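Local coordinates for uncharacterized protein Q99UF4 (Staphylococcus aureus, PDB 3B2N) that probably serves as a LuxR-family DNA-binding response regulator, whose receiver domain, modelled here, would accept a phosphoryl signal to control transcription, at residues A33-G38 with M42-E47; K79-T84 with E115-V120. All blocks are in the same frame, centred on the assembly; numbering follows the deposited sequence.

Contact 1 (33-38 with 42-47) and contact 2 (79-84 with 115-120) each set a helix against a strand of the same five-stranded parallel sheet, within one CheY-like receiver domain. Contact 1 joins the edge strand 29-35 to helix 38-48, the next element of the chain. Contact 2 follows later and joins strand 79-84, separated from 29-35 by strands 4-9 and 52-55, to the C-terminal helix 110-121. Their centres are about 17 Å apart and their nearest atoms about 7 Å apart, without touching. The two helices cover opposite faces of the sheet, as expected for the doubly wound, three-layer alpha/beta sandwich of response regulators.

Contact 1 of 2, residues A33-G38 with M42-E47; sequences ADTDNG and MKLIEE
The flat carbonyl group of Gly38 receives the backbone N-H of Met42, with Met42 N at 3.0 Å from Gly38 O and tilted 34° from the carbonyl plane. This is the i to i+4 bond of the first turn of helix 38-48, and Met42 CB rests 3.6 Å from the same Gly38 O. The rest of the contact is made by methyl groups. The forked end of Leu44 extends toward the strand and straddles Ala33, with Leu44 CD2 at 3.8 Å and Leu44 CD1 at 4.0 Å from Ala33 CB. Leu44 CD1 also lies 4.0 Å from Thr35 CG2, so one branch touches both strand residues that face the helix. In fold terms this is the start of a beta-alpha-beta crossover: helix 38-48 turns back over the sheet, Leu44 and Ile45 both touching Ile7 of strand 4-9, and leads to strand 52-55. Thr35 is divided between two tasks. Its OG1 stands opposite the backbone N (chi1 176°), which turns the hydroxyl to the loop while the methyl meets Leu44. Thr35 OG1 accepts from Asn37 N at 3.1 Å, closing an ST turn, and is also hydrogen-bonded to Asp40 OD2; two partners thus fix the hydroxyl of this buried residue. Asn37 is the N-cap, its OD1 hydrogen-bonded to Asp40 N, which ties the end of the strand to the start of the helix. The end of Met42, bent at chi2 and chi3, leads away from the strand, and its side chain touches Val67 and Glu70 of helix 64-73.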
# COMPACT_ATOMS: atom_id res chain seq x y z
N ALA A 33 -5.14 -6.52 -7.98
CA ALA A 33 -6.14 -5.48 -8.17
C ALA A 33 -5.47 -4.14 -7.93
O ALA A 33 -4.50 -4.09 -7.18
CB ALA A 33 -7.32 -5.68 -7.15
N ASP A 34 -5.98 -3.07 -8.53
CA ASP A 34 -5.51 -1.74 -8.17
C ASP A 34 -6.69 -0.76 -8.21
O ASP A 34 -7.65 -0.99 -8.95
CB ASP A 34 -4.43 -1.30 -9.14
CG ASP A 34 -4.97 -0.99 -10.52
OD1 ASP A 34 -5.10 -1.92 -11.33
OD2 ASP A 34 -5.27 0.19 -10.79
N THR A 35 -6.62 0.35 -7.47
CA THR A 35 -7.78 1.26 -7.40
C THR A 35 -7.34 2.61 -6.86
O THR A 35 -6.28 2.71 -6.28
CB THR A 35 -8.95 0.69 -6.49
OG1 THR A 35 -10.01 1.64 -6.39
CG2 THR A 35 -8.47 0.39 -5.07
N ASP A 36 -8.16 3.62 -7.05
CA ASP A 36 -7.89 4.94 -6.51
C ASP A 36 -8.80 5.23 -5.33
O ASP A 36 -8.82 6.33 -4.81
CB ASP A 36 -8.04 6.01 -7.59
CG ASP A 36 -9.47 6.12 -8.13
OD1 ASP A 36 -9.73 7.08 -8.88
OD2 ASP A 36 -10.31 5.27 -7.84
N ASN A 37 -9.52 4.24 -4.87
CA ASN A 37 -10.52 4.47 -3.80
C ASN A 37 -10.30 3.54 -2.62
O ASN A 37 -10.25 2.30 -2.78
CB ASN A 37 -11.94 4.31 -4.38
CG ASN A 37 -13.02 4.61 -3.37
OD1 ASN A 37 -13.19 3.90 -2.38
ND2 ASN A 37 -13.79 5.65 -3.63
N GLY A 38 -10.18 4.10 -1.42
CA GLY A 38 -9.84 3.27 -0.25
C GLY A 38 -10.94 2.30 0.19
O GLY A 38 -10.65 1.22 0.73
N MET A 42 -10.43 -1.71 0.33
CA MET A 42 -10.77 -2.54 1.50
C MET A 42 -11.59 -3.76 1.09
O MET A 42 -11.33 -4.85 1.57
CB MET A 42 -11.50 -1.71 2.57
CG MET A 42 -11.62 -2.35 4.00
SD MET A 42 -10.02 -2.73 4.81
CE MET A 42 -10.06 -4.52 4.86
N LYS A 43 -12.54 -3.56 0.16
CA LYS A 43 -13.34 -4.65 -0.36
C LYS A 43 -12.49 -5.63 -1.18
O LYS A 43 -12.57 -6.83 -0.98
CB LYS A 43 -14.55 -4.15 -1.20
CG LYS A 43 -15.57 -3.20 -0.50
CD LYS A 43 -15.84 -3.43 1.01
CE LYS A 43 -16.51 -4.80 1.37
NZ LYS A 43 -18.02 -4.83 1.39
N LEU A 44 -11.66 -5.12 -2.08
CA LEU A 44 -10.72 -5.95 -2.84
C LEU A 44 -9.80 -6.76 -1.90
O LEU A 44 -9.61 -7.95 -2.08
CB LEU A 44 -9.88 -5.09 -3.80
CG LEU A 44 -10.70 -4.47 -4.92
CD1 LEU A 44 -10.04 -3.22 -5.47
CD2 LEU A 44 -10.91 -5.50 -6.01
N ILE A 45 -9.25 -6.10 -0.90
CA ILE A 45 -8.40 -6.76 0.09
C ILE A 45 -9.12 -7.95 0.77
O ILE A 45 -8.56 -9.05 0.85
CB ILE A 45 -7.87 -5.72 1.12
CG1 ILE A 45 -6.88 -4.76 0.44
CG2 ILE A 45 -7.20 -6.37 2.35
CD1 ILE A 45 -6.64 -3.48 1.26
N GLU A 46 -10.34 -7.75 1.23
CA GLU A 46 -11.10 -8.85 1.85
C GLU A 46 -11.46 -9.95 0.84
O GLU A 46 -11.39 -11.13 1.16
CB GLU A 46 -12.35 -8.35 2.58
CG GLU A 46 -12.04 -7.50 3.78
CD GLU A 46 -13.25 -6.76 4.32
OE1 GLU A 46 -13.33 -6.60 5.56
OE2 GLU A 46 -14.13 -6.35 3.51
N GLU A 47 -11.82 -9.56 -0.37
CA GLU A 47 -12.08 -10.52 -1.43
C GLU A 47 -10.83 -11.35 -1.78
O GLU A 47 -10.93 -12.59 -1.84
CB GLU A 47 -12.64 -9.84 -2.69
CG GLU A 47 -13.00 -10.81 -3.82
CD GLU A 47 -13.17 -10.14 -5.19
OE1 GLU A 47 -13.48 -10.85 -6.17
OE2 GLU A 47 -13.00 -8.90 -5.30

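Contact 2 of 2, residues K79-T84 with E115-V120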
# COMPACT_ATOMS: atom_id res chain seq x y z
N LYS A 79 0.85 -7.61 4.98
CA LYS A 79 1.85 -6.56 5.16
C LYS A 79 1.34 -5.26 4.53
O LYS A 79 0.71 -5.27 3.45
CB LYS A 79 3.20 -6.97 4.58
CG LYS A 79 3.73 -8.33 5.06
CD LYS A 79 4.01 -8.26 6.51
CE LYS A 79 4.85 -9.45 6.97
NZ LYS A 79 4.88 -9.41 8.44
N VAL A 80 1.56 -4.13 5.20
CA VAL A 80 0.95 -2.90 4.69
C VAL A 80 2.03 -1.86 4.56
O VAL A 80 2.71 -1.51 5.56
CB VAL A 80 -0.19 -2.35 5.64
CG1 VAL A 80 -0.74 -1.05 5.09
CG2 VAL A 80 -1.31 -3.39 5.90
N ILE A 81 2.17 -1.32 3.35
CA ILE A 81 3.10 -0.23 3.11
C ILE A 81 2.31 1.00 2.68
O ILE A 81 1.55 0.94 1.71
CB ILE A 81 4.10 -0.64 2.01
CG1 ILE A 81 4.94 -1.82 2.57
CG2 ILE A 81 4.97 0.59 1.63
CD1 ILE A 81 5.29 -2.83 1.61
N ILE A 82 2.47 2.10 3.42
CA ILE A 82 1.96 3.37 3.00
C ILE A 82 2.99 4.09 2.13
O ILE A 82 4.18 4.08 2.45
CB ILE A 82 1.55 4.21 4.20
CG1 ILE A 82 0.42 3.47 4.96
CG2 ILE A 82 1.25 5.67 3.83
CD1 ILE A 82 -0.69 4.29 5.42
N VAL A 83 2.54 4.68 1.03
CA VAL A 83 3.44 5.34 0.07
C VAL A 83 2.78 6.66 -0.21
O VAL A 83 1.68 6.65 -0.75
CB VAL A 83 3.53 4.51 -1.25
CG1 VAL A 83 4.37 5.21 -2.30
CG2 VAL A 83 4.14 3.24 -0.98
N THR A 84 3.41 7.78 0.17
CA THR A 84 2.74 9.08 0.14
C THR A 84 3.71 10.21 -0.21
O THR A 84 4.92 10.07 -0.00
CB THR A 84 2.07 9.40 1.53
OG1 THR A 84 1.29 10.60 1.45
CG2 THR A 84 3.16 9.54 2.66
N GLU A 115 12.58 -2.89 -2.95
CA GLU A 115 13.49 -3.35 -1.88
C GLU A 115 12.77 -3.34 -0.53
O GLU A 115 12.88 -4.30 0.25
CB GLU A 115 14.69 -2.41 -1.73
CG GLU A 115 15.64 -2.32 -2.88
CD GLU A 115 16.86 -1.48 -2.49
OE1 GLU A 115 17.36 -0.69 -3.35
OE2 GLU A 115 17.29 -1.61 -1.31
N THR A 116 12.01 -2.26 -0.27
CA THR A 116 11.28 -2.15 0.98
C THR A 116 10.22 -3.24 1.17
O THR A 116 10.13 -3.85 2.23
CB THR A 116 10.66 -0.75 1.15
OG1 THR A 116 11.73 0.22 1.14
CG2 THR A 116 9.90 -0.69 2.43
N ILE A 117 9.45 -3.52 0.13
CA ILE A 117 8.48 -4.60 0.17
C ILE A 117 9.20 -5.93 0.45
O ILE A 117 8.75 -6.73 1.32
CB ILE A 117 7.75 -4.69 -1.16
CG1 ILE A 117 6.93 -3.41 -1.44
CG2 ILE A 117 6.91 -5.93 -1.23
CD1 ILE A 117 6.50 -3.31 -2.90
N ASN A 118 10.29 -6.18 -0.26
CA ASN A 118 11.05 -7.40 -0.02
C ASN A 118 11.54 -7.51 1.44
O ASN A 118 11.41 -8.57 2.03
CB ASN A 118 12.23 -7.54 -0.99
CG ASN A 118 11.78 -7.88 -2.40
OD1 ASN A 118 10.76 -8.53 -2.60
ND2 ASN A 118 12.55 -7.44 -3.38
N LYS A 119 12.09 -6.43 2.01
CA LYS A 119 12.55 -6.46 3.42
C LYS A 119 11.36 -6.74 4.30
O LYS A 119 11.43 -7.57 5.18
CB LYS A 119 13.19 -5.15 3.90
CG LYS A 119 14.12 -4.46 2.93
CD LYS A 119 15.56 -4.85 3.09
CE LYS A 119 16.46 -3.73 2.55
NZ LYS A 119 17.54 -4.25 1.65
N VAL A 120 10.26 -6.05 4.07
CA VAL A 120 9.07 -6.23 4.88
C VAL A 120 8.53 -7.68 4.78
O VAL A 120 8.17 -8.29 5.78
CB VAL A 120 7.97 -5.19 4.49
CG1 VAL A 120 6.65 -5.55 5.06
CG2 VAL A 120 8.37 -3.81 4.95
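Ile81 packs against Ile117 and Val120 against Lys79; of these, Ile81 and Val120 bury about 70 Å² each and Lys79 40 Å². Strand and helix run in opposite senses, Lys79 lying nearest Val120 and Ile81 nearest Ile117 by their CA atoms, so two successive inward-facing strand positions meet residues one helical turn apart. Ile81 inserts its end methyl against the flank of Ile117: Ile81 CD1 sits 3.5 Å from Ile117 CG1 and 3.9 Å from Ile117 CA, so it packs on the helix backbone as well as the side chain. The isoleucine side chains are set nearly perpendicular. In Ile81, chi1 of -65° sets CG1 opposite the carbonyl carbon and chi2 of 144° brings CD1 against the helix, while the same side chain touches Val52 on the neighbouring strand. Val120 offers one branch, CG1, which sits beside the first methylenes of Lys79; Val120 CG1 is 3.8 Å from Lys79 CB and 4.0 Å from Lys79 CG. The two side chains lie alongside and point opposite ways. A bend at chi2 (-65°) carries the lysine onward, bringing Lys79 CE to 3.7 Å from Val120 O. Beside them, Val120 and Thr116 also touch Ala102 of strand 102-105, so helix 110-121 spans two strands on its face of the receiver domain. No hydrogen bond or salt bridge links the two segments: between them the contact is apolar packing, apart from the approach of Lys79 CE to the Val120 carbonyl oxygen, with the lysine supplying its methylenes to the partly exposed end.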